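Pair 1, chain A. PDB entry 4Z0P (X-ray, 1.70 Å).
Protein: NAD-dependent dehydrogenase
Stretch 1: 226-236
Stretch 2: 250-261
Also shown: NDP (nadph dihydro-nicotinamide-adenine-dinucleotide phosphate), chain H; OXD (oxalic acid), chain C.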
# COMPACT_ATOMS: atom_id res chain seq x y z
N GLY A 226 -3.12 20.28 1.69
CA GLY A 226 -3.37 21.58 1.05
C GLY A 226 -3.19 21.64 -0.45
O GLY A 226 -3.26 22.72 -1.02
N ALA A 227 -2.95 20.50 -1.08
CA ALA A 227 -2.70 20.44 -2.51
C ALA A 227 -2.99 19.01 -2.96
O ALA A 227 -2.66 18.07 -2.26
CB ALA A 227 -1.25 20.79 -2.84
N PRO A 228 -3.61 18.86 -4.12
CA PRO A 228 -3.96 17.53 -4.60
C PRO A 228 -2.79 16.76 -5.23
O PRO A 228 -1.77 17.35 -5.60
CB PRO A 228 -5.04 17.84 -5.66
CG PRO A 228 -4.60 19.17 -6.22
CD PRO A 228 -4.09 19.91 -5.03
N VAL A 229 -2.99 15.46 -5.39
CA VAL A 229 -2.09 14.53 -6.07
C VAL A 229 -2.78 13.91 -7.28
O VAL A 229 -3.99 13.64 -7.25
CB VAL A 229 -1.68 13.42 -5.08
CG1 VAL A 229 -0.88 12.31 -5.74
CG2 VAL A 229 -0.86 14.06 -3.97
N PHE A 230 -2.02 13.68 -8.34
CA PHE A 230 -2.51 13.05 -9.56
C PHE A 230 -1.84 11.70 -9.77
O PHE A 230 -0.61 11.60 -9.83
CB PHE A 230 -2.23 13.92 -10.78
CG PHE A 230 -2.65 13.31 -12.09
CD1 PHE A 230 -3.94 12.82 -12.27
CD2 PHE A 230 -1.78 13.25 -13.16
CE1 PHE A 230 -4.35 12.29 -13.49
CE2 PHE A 230 -2.18 12.72 -14.38
CZ PHE A 230 -3.47 12.23 -14.55
N ILE A 231 -2.67 10.67 -9.94
CA ILE A 231 -2.19 9.29 -10.10
C ILE A 231 -2.83 8.73 -11.36
O ILE A 231 -4.07 8.71 -11.47
CB ILE A 231 -2.61 8.45 -8.89
CG1 ILE A 231 -1.92 8.95 -7.62
CG2 ILE A 231 -2.37 6.95 -9.12
CD1 ILE A 231 -2.64 8.51 -6.37
N ASN A 232 -2.01 8.37 -12.35
CA ASN A 232 -2.58 7.83 -13.59
C ASN A 232 -2.01 6.49 -13.98
O ASN A 232 -0.79 6.34 -14.14
CB ASN A 232 -2.40 8.80 -14.76
CG ASN A 232 -3.23 8.41 -16.00
OD1 ASN A 232 -4.17 7.61 -15.94
ND2 ASN A 232 -2.89 9.01 -17.11
N ALA A 233 -2.88 5.51 -14.13
CA ALA A 233 -2.51 4.20 -14.69
C ALA A 233 -3.44 3.75 -15.79
O ALA A 233 -3.49 2.55 -16.11
CB ALA A 233 -2.44 3.14 -13.59
N GLY A 234 -4.14 4.70 -16.41
CA GLY A 234 -4.97 4.42 -17.56
C GLY A 234 -4.14 4.42 -18.83
O GLY A 234 -3.52 3.40 -19.18
N ARG A 235 -4.11 5.56 -19.50
CA ARG A 235 -3.26 5.73 -20.67
C ARG A 235 -2.65 7.10 -20.68
O ARG A 235 -3.27 8.08 -20.26
CB ARG A 235 -4.09 5.56 -21.94
CG ARG A 235 -4.48 4.13 -22.26
CD ARG A 235 -3.28 3.38 -22.77
NE ARG A 235 -3.54 1.99 -23.10
CZ ARG A 235 -3.43 0.97 -22.28
NH1 ARG A 235 -3.10 1.13 -21.00
NH2 ARG A 235 -3.64 -0.25 -22.73
N GLY A 236 -1.43 7.17 -21.19
CA GLY A 236 -0.70 8.42 -21.30
C GLY A 236 -1.34 9.47 -22.18
O GLY A 236 -1.28 10.66 -21.88
N SER A 250 4.55 24.73 -9.84
CA SER A 250 3.86 25.81 -9.16
C SER A 250 3.27 25.39 -7.83
O SER A 250 2.96 26.23 -7.02
CB SER A 250 2.74 26.36 -10.04
OG SER A 250 1.69 25.42 -10.13
N GLY A 251 3.07 24.09 -7.63
CA GLY A 251 2.45 23.57 -6.43
C GLY A 251 0.96 23.32 -6.56
O GLY A 251 0.35 22.86 -5.59
N VAL A 252 0.38 23.58 -7.73
CA VAL A 252 -1.02 23.24 -8.00
C VAL A 252 -1.23 21.73 -7.80
O VAL A 252 -2.23 21.32 -7.22
CB VAL A 252 -1.49 23.70 -9.39
CG1 VAL A 252 -2.85 23.11 -9.72
CG2 VAL A 252 -1.59 25.23 -9.43
N LEU A 253 -0.26 20.93 -8.25
CA LEU A 253 -0.18 19.53 -7.86
C LEU A 253 0.94 19.36 -6.85
O LEU A 253 2.05 19.85 -7.05
CB LEU A 253 0.13 18.64 -9.06
CG LEU A 253 -1.00 18.43 -10.07
CD1 LEU A 253 -0.49 17.63 -11.26
CD2 LEU A 253 -2.18 17.71 -9.43
N GLY A 254 0.64 18.65 -5.76
CA GLY A 254 1.62 18.41 -4.70
C GLY A 254 2.52 17.23 -5.02
O GLY A 254 3.61 17.10 -4.46
N GLY A 255 2.06 16.37 -5.91
CA GLY A 255 2.82 15.20 -6.33
C GLY A 255 2.06 14.40 -7.34
O GLY A 255 0.90 14.70 -7.66
N ALA A 256 2.71 13.36 -7.86
CA ALA A 256 2.08 12.50 -8.85
C ALA A 256 2.67 11.10 -8.85
O ALA A 256 3.81 10.91 -8.43
CB ALA A 256 2.20 13.11 -10.24
N SER A 257 1.86 10.14 -9.29
CA SER A 257 2.33 8.79 -9.64
C SER A 257 1.91 8.53 -11.07
O SER A 257 0.71 8.53 -11.37
CB SER A 257 1.72 7.72 -8.74
OG SER A 257 2.18 7.87 -7.38
N LEU A 258 2.89 8.34 -11.95
CA LEU A 258 2.60 8.11 -13.37
C LEU A 258 3.16 6.77 -13.78
O LEU A 258 4.38 6.54 -13.69
CB LEU A 258 3.20 9.23 -14.24
CG LEU A 258 2.72 10.65 -13.88
CD1 LEU A 258 3.49 11.69 -14.68
CD2 LEU A 258 1.21 10.79 -14.13
N ASP A 259 2.27 5.89 -14.24
CA ASP A 259 2.63 4.60 -14.83
C ASP A 259 2.61 4.64 -16.35
O ASP A 259 3.09 3.71 -17.00
CB ASP A 259 1.67 3.51 -14.37
CG ASP A 259 2.15 2.11 -14.72
OD1 ASP A 259 3.31 1.72 -14.35
OD2 ASP A 259 1.37 1.38 -15.40
N VAL A 260 1.98 5.68 -16.90
CA VAL A 260 1.69 5.77 -18.35
C VAL A 260 2.03 7.17 -18.83
O VAL A 260 1.95 8.13 -18.05
CB VAL A 260 0.22 5.40 -18.66
CG1 VAL A 260 -0.04 3.94 -18.29
CG2 VAL A 260 -0.75 6.30 -17.91
N PHE A 261 2.46 7.26 -20.08
CA PHE A 261 3.01 8.48 -20.65
C PHE A 261 2.55 8.69 -22.09
O PHE A 261 2.23 7.75 -22.78
CB PHE A 261 4.54 8.47 -20.57
CG PHE A 261 5.02 8.38 -19.16
CD1 PHE A 261 5.15 9.51 -18.39
CD2 PHE A 261 5.18 7.13 -18.56
CE1 PHE A 261 5.52 9.40 -17.05
CE2 PHE A 261 5.55 7.01 -17.22
CZ PHE A 261 5.69 8.15 -16.48
PA NDP H . -13.66 -0.74 -18.34
O1A NDP H . -14.17 -0.69 -19.78
O2A NDP H . -14.20 -1.82 -17.46
O5B NDP H . -14.01 0.66 -17.70
C5B NDP H . -13.85 1.90 -18.36
C4B NDP H . -14.51 2.96 -17.53
O4B NDP H . -14.19 4.22 -18.13
C3B NDP H . -16.04 2.87 -17.51
O3B NDP H . -16.48 3.26 -16.22
C2B NDP H . -16.46 3.90 -18.55
O2B NDP H . -17.73 4.47 -18.34
C1B NDP H . -15.39 4.94 -18.32
N9A NDP H . -15.31 5.84 -19.48
C8A NDP H . -14.90 5.59 -20.74
N7A NDP H . -14.96 6.64 -21.53
C5A NDP H . -15.43 7.63 -20.73
C6A NDP H . -15.75 8.99 -20.96
N6A NDP H . -15.57 9.58 -22.16
N1A NDP H . -16.22 9.73 -19.91
C2A NDP H . -16.39 9.13 -18.72
N3A NDP H . -16.14 7.86 -18.40
C4A NDP H . -15.65 7.16 -19.45
O3 NDP H . -12.06 -0.77 -18.49
PN NDP H . -11.09 -1.38 -17.35
O1N NDP H . -11.47 -0.85 -16.01
O2N NDP H . -10.94 -2.85 -17.53
O5D NDP H . -9.72 -0.76 -17.87
C5D NDP H . -9.55 0.64 -17.88
C4D NDP H . -8.28 1.03 -18.62
O4D NDP H . -7.13 0.78 -17.81
C3D NDP H . -7.97 0.26 -19.89
O3D NDP H . -8.74 0.76 -21.00
C2D NDP H . -6.48 0.45 -20.11
O2D NDP H . -6.23 1.60 -20.93
C1D NDP H . -6.00 0.74 -18.66
N1N NDP H . -5.07 -0.27 -18.16
C2N NDP H . -3.76 0.07 -17.84
C3N NDP H . -2.88 -0.85 -17.35
C7N NDP H . -1.51 -0.49 -16.84
O7N NDP H . -0.69 -1.41 -16.68
N7N NDP H . -1.21 0.77 -16.61
C4N NDP H . -3.30 -2.27 -17.22
C5N NDP H . -4.71 -2.54 -17.61
C6N NDP H . -5.52 -1.59 -18.03
P2B NDP H . -19.08 3.65 -18.64
O1X NDP H . -19.14 2.64 -17.52
O2X NDP H . -20.14 4.73 -18.53
O3X NDP H . -18.93 3.05 -19.99
C1 OXD C . -3.42 -3.21 -20.55
C2 OXD C . -2.11 -2.60 -20.37
O3 OXD C . -3.67 -4.34 -20.04
O4 OXD C . -1.11 -3.32 -20.23
O5 OXD C . -4.26 -2.59 -21.23
O6 OXD C . -2.01 -1.36 -20.36

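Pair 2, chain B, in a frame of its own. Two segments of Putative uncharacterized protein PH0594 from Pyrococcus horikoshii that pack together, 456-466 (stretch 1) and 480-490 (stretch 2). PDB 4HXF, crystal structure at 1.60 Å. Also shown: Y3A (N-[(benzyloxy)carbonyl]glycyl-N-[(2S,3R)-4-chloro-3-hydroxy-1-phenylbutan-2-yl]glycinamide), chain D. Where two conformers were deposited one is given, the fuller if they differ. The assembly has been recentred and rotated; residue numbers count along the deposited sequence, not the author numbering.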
# COMPACT_ATOMS: atom_id res chain seq x y z
N ASP B 456 -17.80 57.11 5.59
CA ASP B 456 -17.02 57.60 6.72
C ASP B 456 -15.58 57.89 6.33
O ASP B 456 -14.78 56.96 6.17
CB ASP B 456 -17.01 56.56 7.83
CG ASP B 456 -16.47 57.07 9.14
OD1 ASP B 456 -15.89 58.17 9.18
OD2 ASP B 456 -16.73 56.44 10.17
N ARG B 457 -15.29 59.19 6.15
CA ARG B 457 -13.97 59.64 5.77
C ARG B 457 -12.91 59.23 6.74
O ARG B 457 -11.75 59.23 6.37
CB ARG B 457 -13.95 61.19 5.65
CG ARG B 457 -14.79 61.83 4.58
CD ARG B 457 -14.90 63.36 4.80
NE ARG B 457 -15.34 64.08 3.59
CZ ARG B 457 -16.56 64.00 3.06
NH1 ARG B 457 -16.85 64.68 1.94
NH2 ARG B 457 -17.48 63.22 3.62
N GLU B 458 -13.26 58.94 8.00
CA GLU B 458 -12.34 58.53 8.99
C GLU B 458 -12.06 57.02 8.98
O GLU B 458 -11.23 56.54 9.74
CB GLU B 458 -12.81 58.99 10.40
CG GLU B 458 -12.72 60.52 10.51
CD GLU B 458 -11.31 61.12 10.14
OE1 GLU B 458 -10.19 60.58 10.59
OE2 GLU B 458 -11.33 62.11 9.32
N ARG B 459 -12.75 56.25 8.12
CA ARG B 459 -12.47 54.80 8.04
C ARG B 459 -12.41 54.38 6.57
O ARG B 459 -13.24 53.58 6.09
CB ARG B 459 -13.54 54.00 8.78
CG ARG B 459 -13.51 54.17 10.34
CD ARG B 459 -14.57 53.25 10.96
NE ARG B 459 -15.90 53.76 10.65
CZ ARG B 459 -17.01 53.06 10.67
NH1 ARG B 459 -17.03 51.79 11.01
NH2 ARG B 459 -18.14 53.66 10.38
N ILE B 460 -11.35 54.85 5.89
CA ILE B 460 -11.06 54.47 4.50
C ILE B 460 -9.83 53.56 4.48
O ILE B 460 -8.80 53.94 5.03
CB ILE B 460 -10.78 55.67 3.63
CG1 ILE B 460 -11.97 56.68 3.74
CG2 ILE B 460 -10.60 55.20 2.14
CD1 ILE B 460 -11.71 57.99 2.94
N GLY B 461 -9.97 52.40 3.87
CA GLY B 461 -8.85 51.48 3.69
C GLY B 461 -8.58 51.32 2.21
O GLY B 461 -9.37 51.80 1.35
N ILE B 462 -7.51 50.65 1.86
CA ILE B 462 -7.09 50.44 0.51
C ILE B 462 -6.46 49.10 0.33
O ILE B 462 -5.84 48.52 1.25
CB ILE B 462 -6.12 51.55 0.05
CG1 ILE B 462 -5.84 51.47 -1.44
CG2 ILE B 462 -4.86 51.63 0.97
CD1 ILE B 462 -5.17 52.76 -1.99
N THR B 463 -6.77 48.45 -0.77
CA THR B 463 -6.22 47.13 -1.09
C THR B 463 -5.99 46.94 -2.60
O THR B 463 -6.67 47.58 -3.40
CB THR B 463 -7.15 46.01 -0.57
OG1 THR B 463 -6.56 44.71 -0.72
CG2 THR B 463 -8.59 46.01 -1.25
N GLY B 464 -5.09 46.06 -2.95
CA GLY B 464 -4.89 45.63 -4.29
C GLY B 464 -3.91 44.54 -4.42
O GLY B 464 -3.16 44.25 -3.46
N ILE B 465 -3.96 43.87 -5.54
CA ILE B 465 -3.03 42.81 -5.89
C ILE B 465 -2.12 43.26 -7.03
O ILE B 465 -2.56 43.97 -7.98
CB ILE B 465 -3.80 41.56 -6.37
CG1 ILE B 465 -4.84 41.09 -5.34
CG2 ILE B 465 -2.90 40.40 -6.79
CD1 ILE B 465 -5.92 40.13 -5.87
N SER B 466 -0.85 42.86 -7.02
CA SER B 466 0.12 43.14 -8.10
C SER B 466 0.39 44.62 -8.17
O SER B 466 0.82 45.19 -7.17
CB SER B 466 -0.39 42.50 -9.41
OG SER B 466 0.72 42.53 -10.28
N ASP B 480 -1.86 60.21 4.33
CA ASP B 480 -2.35 59.90 5.65
C ASP B 480 -3.86 59.62 5.61
O ASP B 480 -4.50 59.50 6.66
CB ASP B 480 -2.03 61.05 6.64
CG ASP B 480 -0.52 61.32 6.81
OD1 ASP B 480 0.28 60.37 6.82
OD2 ASP B 480 -0.16 62.52 6.98
N LEU B 481 -4.45 59.49 4.43
CA LEU B 481 -5.86 59.26 4.34
C LEU B 481 -6.33 57.90 4.86
O LEU B 481 -7.38 57.80 5.41
CB LEU B 481 -6.31 59.42 2.85
CG LEU B 481 -7.80 59.31 2.51
CD1 LEU B 481 -8.60 60.36 3.32
CD2 LEU B 481 -7.94 59.48 0.97
N PHE B 482 -5.52 56.85 4.67
CA PHE B 482 -5.95 55.47 4.87
C PHE B 482 -5.68 54.93 6.25
O PHE B 482 -4.66 55.23 6.87
CB PHE B 482 -5.31 54.57 3.82
CG PHE B 482 -5.55 55.04 2.43
CD1 PHE B 482 -4.64 55.82 1.76
CD2 PHE B 482 -6.74 54.76 1.81
CE1 PHE B 482 -4.84 56.33 0.52
CE2 PHE B 482 -6.96 55.31 0.56
CZ PHE B 482 -6.06 56.08 -0.09
N LYS B 483 -6.65 54.17 6.75
CA LYS B 483 -6.61 53.65 8.14
C LYS B 483 -6.04 52.21 8.22
O LYS B 483 -5.70 51.74 9.28
CB LYS B 483 -7.97 53.71 8.72
CG LYS B 483 -8.42 55.16 8.97
CD LYS B 483 -7.43 55.99 9.81
CE LYS B 483 -8.09 57.32 10.24
NZ LYS B 483 -8.35 58.16 9.01
N ALA B 484 -6.02 51.52 7.09
CA ALA B 484 -5.60 50.12 6.93
C ALA B 484 -5.32 49.84 5.50
O ALA B 484 -5.96 50.39 4.62
CB ALA B 484 -6.71 49.18 7.42
N GLY B 485 -4.45 48.89 5.25
CA GLY B 485 -4.14 48.39 3.95
C GLY B 485 -3.99 46.90 3.87
O GLY B 485 -3.56 46.26 4.88
N ILE B 486 -4.36 46.32 2.74
CA ILE B 486 -4.05 44.91 2.40
C ILE B 486 -3.36 44.92 1.09
O ILE B 486 -3.98 45.21 0.04
CB ILE B 486 -5.28 43.96 2.43
CG1 ILE B 486 -6.00 44.03 3.81
CG2 ILE B 486 -4.78 42.54 2.06
CD1 ILE B 486 -7.13 42.99 3.92
N SER B 487 -2.06 44.63 1.10
CA SER B 487 -1.26 44.63 -0.15
C SER B 487 -0.89 43.21 -0.50
O SER B 487 -0.30 42.50 0.31
CB SER B 487 0.02 45.42 0.12
OG SER B 487 1.04 45.21 -0.86
N GLU B 488 -1.17 42.79 -1.71
CA GLU B 488 -0.99 41.36 -2.10
C GLU B 488 -0.13 41.26 -3.34
O GLU B 488 -0.29 41.97 -4.32
CB GLU B 488 -2.31 40.70 -2.39
CG GLU B 488 -3.42 41.04 -1.45
CD GLU B 488 -4.59 40.12 -1.60
OE1 GLU B 488 -4.32 38.90 -1.85
OE2 GLU B 488 -5.77 40.63 -1.55
N ASN B 489 0.89 40.39 -3.26
CA ASN B 489 1.67 40.01 -4.41
C ASN B 489 2.12 41.26 -5.19
O ASN B 489 2.03 41.33 -6.42
CB ASN B 489 0.91 39.02 -5.30
CG ASN B 489 0.64 37.72 -4.61
OD1 ASN B 489 -0.29 37.65 -3.75
ND2 ASN B 489 1.44 36.69 -4.95
N GLY B 490 2.61 42.24 -4.41
CA GLY B 490 2.86 43.61 -4.87
C GLY B 490 4.27 43.92 -5.31
O GLY B 490 5.03 43.06 -5.55
N3 Y3A D . 0.82 41.72 -17.04
CA3 Y3A D . 1.49 42.76 -16.24
C3 Y3A D . 1.73 42.12 -14.87
O3 Y3A D . 1.76 40.94 -14.59
C4 Y3A D . 0.42 42.41 -11.74
O4 Y3A D . -0.29 43.58 -11.89
CA4 Y3A D . 1.81 42.62 -12.33
N4 Y3A D . 1.58 43.14 -13.71
CB4 Y3A D . 2.63 43.78 -11.72
CG4 Y3A D . 3.98 43.96 -12.34
CD1 Y3A D . 5.01 43.02 -12.30
CD2 Y3A D . 4.27 45.17 -12.96
CE1 Y3A D . 6.26 43.23 -12.87
CE2 Y3A D . 5.51 45.40 -13.54
CZ4 Y3A D . 6.47 44.43 -13.52
C15 Y3A D . -0.23 41.00 -12.01
O HOH W 1 -9.79 57.27 6.63
O HOH W 2 -6.70 42.90 -2.82

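What backbone arrangement do the two pairs share? Each sets two parallel strands side by side, the strand through F230(A) and I231(A) beside that through A256(A) and S257(A) in pair 1, and the strand through I462(B) and T463(B) beside that through G485(B) and I486(B) in pair 2, and fourteen central residues superpose with an RMSD of 0.6 Å. The ladder of hydrogen bonds follows the same steps. It opens with G254(A) N to P228(A) O at 2.7 Å in pair 1 and, at the matching positions, K483(B) N to I460(B) O at 2.8 Å in pair 2. One step on, F230(A) N reaches G255(A) O at 3.2 Å, as I462(B) N reaches A484(B) O at 3.2 Å. F230(A) O then accepts from S257(A) N at 2.9 Å, and I462(B) O from I486(B) N at 3.0 Å. Parallel strands bond this way because one residue can use both its N and its O toward the neighbouring strand.

How is the entrance to the ladder packed? P228(A) matches I460(B), with side-chain centres 1.0 Å apart, and L253(A) matches F482(B). In pair 1 the proline ring meets leucine, P228(A) CG lying 4.3 Å from L253(A) CD2; in pair 2 I460(B) CG2 lies 3.9 Å from F482(B) CD2. G254(A) has no side chain, but its match K483(B) points toward stretch 1, and K483(B) NZ forms a weak salt bridge with E458(B) OE1 at 3.4 Å. The next matched pair, F230(A) and I462(B), reverses the distribution of aromatic and aliphatic groups. F230(A) CB packs 4.0 Å from L253(A) CD2, whereas I462(B) CG2 sits over the face of the F482(B) ring, 4.0 Å from its centroid. Thus the ring comes from stretch 1 in pair 1 and from stretch 2 in pair 2. A256(A) and G485(B), the matched partners across from F230(A) and I462(B), are both small.

What happens farther along that face? F230(A) also extends to L258(A), with CE2 3.9 Å from CD2, and N232(A) CB lies 4.2 Å from L258(A) CD2. Pair 2 has G464(B) and S487(B) at the positions of N232(A) and L258(A), so its strand partners make much less side-chain contact there. Their backbone link nevertheless persists: D259(A) N donates to N232(A) O at 3.1 Å, and E488(B) N to G464(B) O at 3.0 Å.

How is the other face filled? V229(A) and G255(A) match G461(B) and A484(B), so the glycine changes strands. I231(A) and T463(B) coincide, as do S257(A) and I486(B), so each bridge joins a branched aliphatic residue to a hydroxyl residue, on exchanged strands. I231(A) CG1 packs 4.0 Å from S257(A) CB. In pair 2, T463(B) OG1 donates to I486(B) O at 2.7 Å, adding a side-chain bond beside the weak one from G464(B) N to the same I486(B) O at 3.3 Å. Just past the strands of pair 1, A233(A) matches I465(B) and D259(A) matches E488(B), which in pair 2 still lie on the face of T463(B) and I486(B). A short alanine meets aspartate, A233(A) CB to D259(A) CB at 4.2 Å, while the longer isoleucine lies along glutamate, I465(B) CG1 to E488(B) CD at 3.9 Å. D259(A) OD2 accepts from NDP N7N at 2.9 Å, whereas E488(B) OE2 and T463(B) OG1 share a water.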